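Local coordinates for NAD-dependent formate dehydrogenase gamma subunit (Cupriavidus necator, PDB 6VW7), which binds a [2Fe-2S] cluster as the gamma subunit of a cytosolic NAD-dependent formate dehydrogenase, where it packs against the beta subunit, at residues A14-I17 and A18-A22; H65-I68 and T69-H73. All coordinates share one frame; numbering follows the deposited sequence.

Contact 1 (A14-I17 and A18-A22); sequences ATRI and AAIVA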
loop_
_atom_site.group_PDB
_atom_site.type_symbol
_atom_site.label_atom_id
_atom_site.label_comp_id
_atom_site.label_asym_id
_atom_site.label_seq_id
_atom_site.Cartn_x
_atom_site.Cartn_y
_atom_site.Cartn_z
ATOM N N ALA A 14 22.831 -9.157 -24.536
ATOM C CA ALA A 14 21.941 -8.836 -25.645
ATOM C C ALA A 14 21.149 -10.056 -26.099
ATOM O O ALA A 14 19.960 -9.941 -26.406
ATOM C CB ALA A 14 22.745 -8.248 -26.808
ATOM N N THR A 15 21.787 -11.238 -26.152
ATOM C CA THR A 15 21.063 -12.431 -26.594
ATOM C C THR A 15 19.941 -12.787 -25.625
ATOM O O THR A 15 18.827 -13.113 -26.046
ATOM C CB THR A 15 22.017 -13.628 -26.764
ATOM O OG1 THR A 15 23.137 -13.264 -27.578
ATOM C CG2 THR A 15 21.306 -14.782 -27.440
ATOM N N ARG A 16 20.214 -12.736 -24.321
ATOM C CA ARG A 16 19.160 -13.019 -23.356
ATOM C C ARG A 16 18.039 -11.986 -23.439
ATOM O O ARG A 16 16.866 -12.335 -23.263
ATOM C CB ARG A 16 19.743 -13.090 -21.938
ATOM C CG ARG A 16 20.560 -14.381 -21.687
ATOM C CD ARG A 16 20.196 -15.060 -20.352
ATOM N NE ARG A 16 18.933 -14.545 -19.806
ATOM C CZ ARG A 16 18.381 -14.965 -18.669
ATOM N NH1 ARG A 16 18.970 -15.918 -17.951
ATOM N NH2 ARG A 16 17.233 -14.443 -18.262
ATOM N N ILE A 17 18.373 -10.722 -23.727
ATOM C CA ILE A 17 17.335 -9.696 -23.871
ATOM C C ILE A 17 16.385 -10.045 -25.014
ATOM O O ILE A 17 15.162 -9.906 -24.886
ATOM C CB ILE A 17 17.968 -8.307 -24.072
ATOM C CG1 ILE A 17 18.604 -7.813 -22.773
ATOM C CG2 ILE A 17 16.914 -7.289 -24.552
ATOM C CD1 ILE A 17 19.470 -6.549 -22.952
ATOM N N ALA A 18 16.931 -10.523 -26.141
ATOM C CA ALA A 18 16.079 -10.907 -27.263
ATOM C C ALA A 18 15.143 -12.050 -26.880
ATOM O O ALA A 18 13.980 -12.080 -27.298
ATOM C CB ALA A 18 16.947 -11.300 -28.462
ATOM N N ALA A 19 15.636 -13.006 -26.093
ATOM C CA ALA A 19 14.791 -14.115 -25.653
ATOM C C ALA A 19 13.730 -13.645 -24.671
ATOM O O ALA A 19 12.585 -14.115 -24.709
ATOM C CB ALA A 19 15.643 -15.207 -25.009
ATOM N N ILE A 20 14.117 -12.781 -23.734
ATOM C CA ILE A 20 13.157 -12.223 -22.788
ATOM C C ILE A 20 11.996 -11.571 -23.535
ATOM O O ILE A 20 10.815 -11.770 -23.201
ATOM C CB ILE A 20 13.854 -11.214 -21.856
ATOM C CG1 ILE A 20 14.725 -11.922 -20.805
ATOM C CG2 ILE A 20 12.831 -10.264 -21.224
ATOM C CD1 ILE A 20 15.676 -10.959 -20.087
ATOM N N VAL A 21 12.324 -10.787 -24.562
ATOM C CA VAL A 21 11.304 -10.107 -25.360
ATOM C C VAL A 21 10.456 -11.128 -26.106
ATOM O O VAL A 21 9.222 -11.039 -26.129
ATOM C CB VAL A 21 11.985 -9.119 -26.326
ATOM C CG1 VAL A 21 11.008 -8.577 -27.341
ATOM C CG2 VAL A 21 12.696 -7.998 -25.562
ATOM N N ALA A 22 11.113 -12.131 -26.715
ATOM C CA ALA A 22 10.407 -13.108 -27.540
ATOM C C ALA A 22 9.441 -13.958 -26.721
ATOM O O ALA A 22 8.392 -14.370 -27.235
ATOM C CB ALA A 22 11.407 -14.011 -28.271
#

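Contact 2 (H65-I68 and T69-H73); sequences HGVI and TFYHH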
loop_
_atom_site.group_PDB
_atom_site.type_symbol
_atom_site.label_atom_id
_atom_site.label_comp_id
_atom_site.label_asym_id
_atom_site.label_seq_id
_atom_site.Cartn_x
_atom_site.Cartn_y
_atom_site.Cartn_z
ATOM N N HIS A 65 11.117 4.213 -25.763
ATOM C CA HIS A 65 11.974 5.085 -24.970
ATOM C C HIS A 65 11.149 6.012 -24.075
ATOM O O HIS A 65 11.543 6.296 -22.935
ATOM C CB HIS A 65 12.903 5.883 -25.888
ATOM C CG HIS A 65 13.804 6.825 -25.156
ATOM N ND1 HIS A 65 13.577 8.184 -25.106
ATOM C CD2 HIS A 65 14.926 6.603 -24.429
ATOM C CE1 HIS A 65 14.524 8.760 -24.388
ATOM N NE2 HIS A 65 15.354 7.824 -23.965
ATOM N N GLY A 66 9.992 6.467 -24.553
ATOM C CA GLY A 66 9.162 7.340 -23.733
ATOM C C GLY A 66 8.608 6.634 -22.507
ATOM O O GLY A 66 8.470 7.237 -21.438
ATOM N N VAL A 67 8.288 5.345 -22.640
ATOM C CA VAL A 67 7.849 4.572 -21.482
ATOM C C VAL A 67 8.991 4.417 -20.482
ATOM O O VAL A 67 8.819 4.654 -19.280
ATOM C CB VAL A 67 7.290 3.212 -21.941
ATOM C CG1 VAL A 67 7.101 2.238 -20.749
ATOM C CG2 VAL A 67 5.977 3.426 -22.718
ATOM N N ILE A 68 10.180 4.041 -20.967
ATOM C CA ILE A 68 11.333 3.884 -20.084
ATOM C C ILE A 68 11.595 5.175 -19.324
ATOM O O ILE A 68 11.845 5.163 -18.110
ATOM C CB ILE A 68 12.571 3.446 -20.891
ATOM C CG1 ILE A 68 12.368 2.053 -21.491
ATOM C CG2 ILE A 68 13.805 3.460 -20.014
ATOM C CD1 ILE A 68 13.397 1.700 -22.585
ATOM N N THR A 69 11.517 6.311 -20.024
ATOM C CA THR A 69 11.779 7.607 -19.412
ATOM C C THR A 69 10.682 8.022 -18.434
ATOM O O THR A 69 10.970 8.674 -17.423
ATOM C CB THR A 69 11.943 8.658 -20.519
ATOM O OG1 THR A 69 13.158 8.395 -21.234
ATOM C CG2 THR A 69 11.996 10.057 -19.950
ATOM N N PHE A 70 9.432 7.644 -18.701
ATOM C CA PHE A 70 8.321 8.085 -17.859
ATOM C C PHE A 70 8.402 7.488 -16.457
ATOM O O PHE A 70 8.120 8.169 -15.465
ATOM C CB PHE A 70 6.991 7.704 -18.527
ATOM C CG PHE A 70 5.754 8.150 -17.754
ATOM C CD1 PHE A 70 5.197 9.401 -17.982
ATOM C CD2 PHE A 70 5.146 7.306 -16.829
ATOM C CE1 PHE A 70 4.065 9.817 -17.278
ATOM C CE2 PHE A 70 4.012 7.705 -16.128
ATOM C CZ PHE A 70 3.470 8.978 -16.357
ATOM N N TYR A 71 8.772 6.218 -16.346
ATOM C CA TYR A 71 8.635 5.488 -15.093
ATOM C C TYR A 71 9.950 5.530 -14.325
ATOM O O TYR A 71 10.961 4.992 -14.789
ATOM C CB TYR A 71 8.196 4.046 -15.356
ATOM C CG TYR A 71 6.761 3.905 -15.847
ATOM C CD1 TYR A 71 5.674 3.973 -14.966
ATOM C CD2 TYR A 71 6.496 3.692 -17.193
ATOM C CE1 TYR A 71 4.342 3.833 -15.438
ATOM C CE2 TYR A 71 5.195 3.553 -17.669
ATOM C CZ TYR A 71 4.120 3.643 -16.790
ATOM O OH TYR A 71 2.852 3.491 -17.290
ATOM N N HIS A 72 9.914 6.127 -13.129
ATOM C CA HIS A 72 11.110 6.319 -12.316
ATOM C C HIS A 72 11.759 5.006 -11.899
ATOM O O HIS A 72 12.952 4.987 -11.584
ATOM C CB HIS A 72 10.756 7.137 -11.067
ATOM C CG HIS A 72 10.274 8.526 -11.365
ATOM N ND1 HIS A 72 9.137 9.059 -10.792
ATOM C CD2 HIS A 72 10.784 9.497 -12.158
ATOM C CE1 HIS A 72 8.961 10.294 -11.230
ATOM N NE2 HIS A 72 9.949 10.586 -12.057
ATOM N N HIS A 73 10.996 3.918 -11.848
ATOM C CA HIS A 73 11.595 2.660 -11.425
ATOM C C HIS A 73 12.676 2.195 -12.396
ATOM O O HIS A 73 13.667 1.595 -11.968
ATOM C CB HIS A 73 10.513 1.587 -11.261
ATOM C CG HIS A 73 11.047 0.234 -10.910
ATOM N ND1 HIS A 73 11.402 -0.118 -9.627
ATOM C CD2 HIS A 73 11.288 -0.854 -11.680
ATOM C CE1 HIS A 73 11.853 -1.364 -9.621
ATOM N NE2 HIS A 73 11.784 -1.834 -10.851
#

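Contact 1 (A14-I17 and A18-A22)
Ile17 and Val21, one turn apart on the helix 14-24, turn their branched side chains to the same flank and meet loosely, CG2 of Ile17 lying 4.4 Å from CG2 of Val21. Val21 carries CG1 opposite its backbone N (chi1 170°), which brings CG2 back beside that N, 3.2 Å from the carbonyl O of Ile17. The aliphatic branches thus pack more closely on the carbonyls of the preceding turn than on each other. Ile20 does the same one residue earlier in the spiral: with chi1 at -74° its CG1 arm folds toward the N-terminal turn, and CG1 comes within 3.3 Å of Arg16 O.

Arg16 and Ile20 make a marginal van der Waals contact. The guanidinium of Arg16 presents its edge to the methyl end of Ile20, with NH2 4.2 Å from CD1 and the carbon near the plane of the group.

Beneath the side chains runs the i to i+4 bonding of an alpha-helix. Ile20 N donates to Arg16 O at 2.8 Å in a nearly straight bond (166° at the hydrogen), and Val21 N reaches Ile17 O at 3.0 Å. Ala18 N bonds Ala14 O at 3.1 Å and Ala19 N bonds Thr15 O at 3.2 Å, both on the flank where small or polar residues suit an exposed surface.

Ile17, Ile20 and Val21 form the buried face: Ile17 packs on Ile38 and Ile20 on Glu37 and Thr41 of helix 31-42, and Val21 on Ile53 and Ala56 of helix 50-57. The chemistry is therefore that of an amphipathic helix: the carbonyls of Ala14 to Ile17 are each taken by an N-H one turn on, Arg16 N is held by the Asp13 carboxylate, and bulky branched aliphatics are directed into the helical bundle.

Contact 2 (H65-I68 and T69-H73)
Tyr71 lays its ring alongside Val67, the two side chains pointing the same way, with CE2 of the tyrosine 3.9 Å from CG1 of the valine. CD2 on the ring edge also approaches the carbonyl O of Val67, at 3.3 Å near the ring plane. The ring's face is met by its neighbour Phe70, whose CD2 sits 3.6 Å above the plane of the Tyr71 ring and over its centre, so the phenylalanine comes edge first.

Threonine suits position 69 because its hydroxyl can turn back on the helix. Chi1 of -69° sets OG1 beside its own backbone N, and both donate to His65 O: Thr69 N at 2.9 Å, and Thr69 OG1 at 3.1 Å from the other face of that carbonyl, 36° out of its plane. The carbonyl is thus held by two bonds from one residue.

The helix ends here. Phe70 N donates to Gly66 O at 2.9 Å and weakly to Val67 O, while Tyr71 N reaches Val67 O in a weak bond of 3.3 Å; Tyr71 then leaves helical geometry with psi at 118°, and the chain passes into a loop.

Val67 and Ile68 pack inward on Leu35 of helix 31-42, with Leu31 and Leu32 also against Val67, which touches Gly284 of the beta subunit as well. Tyr71 OH is hydrogen-bonded to Arg285 O and Ser281 OG of the beta subunit, placing the end of helix 61-70 between the helical bundle and the partner chain, before strand 82-87 in the sequence.

How the contacts relate
Both contacts are local helix turns in the N-terminal helical part of the chain, in series along the sequence, their centres about 20 Å apart and without touch. Both are partly buried, but the centre of contact 1 lies about 21 Å from the chain centre and that of contact 2 about 12 Å. Each has a buried aliphatic face directed at helix 31-42, a shared packing partner. Contact 1, near the start of its helix, is regular in its bonding and not touched by the beta subunit. At the helix end in contact 2, weak bonds, a threonine hydroxyl and two aromatic rings are added to the aliphatic packing, and the beta subunit covers part of its surface. Both lie away from the [2Fe-2S] site.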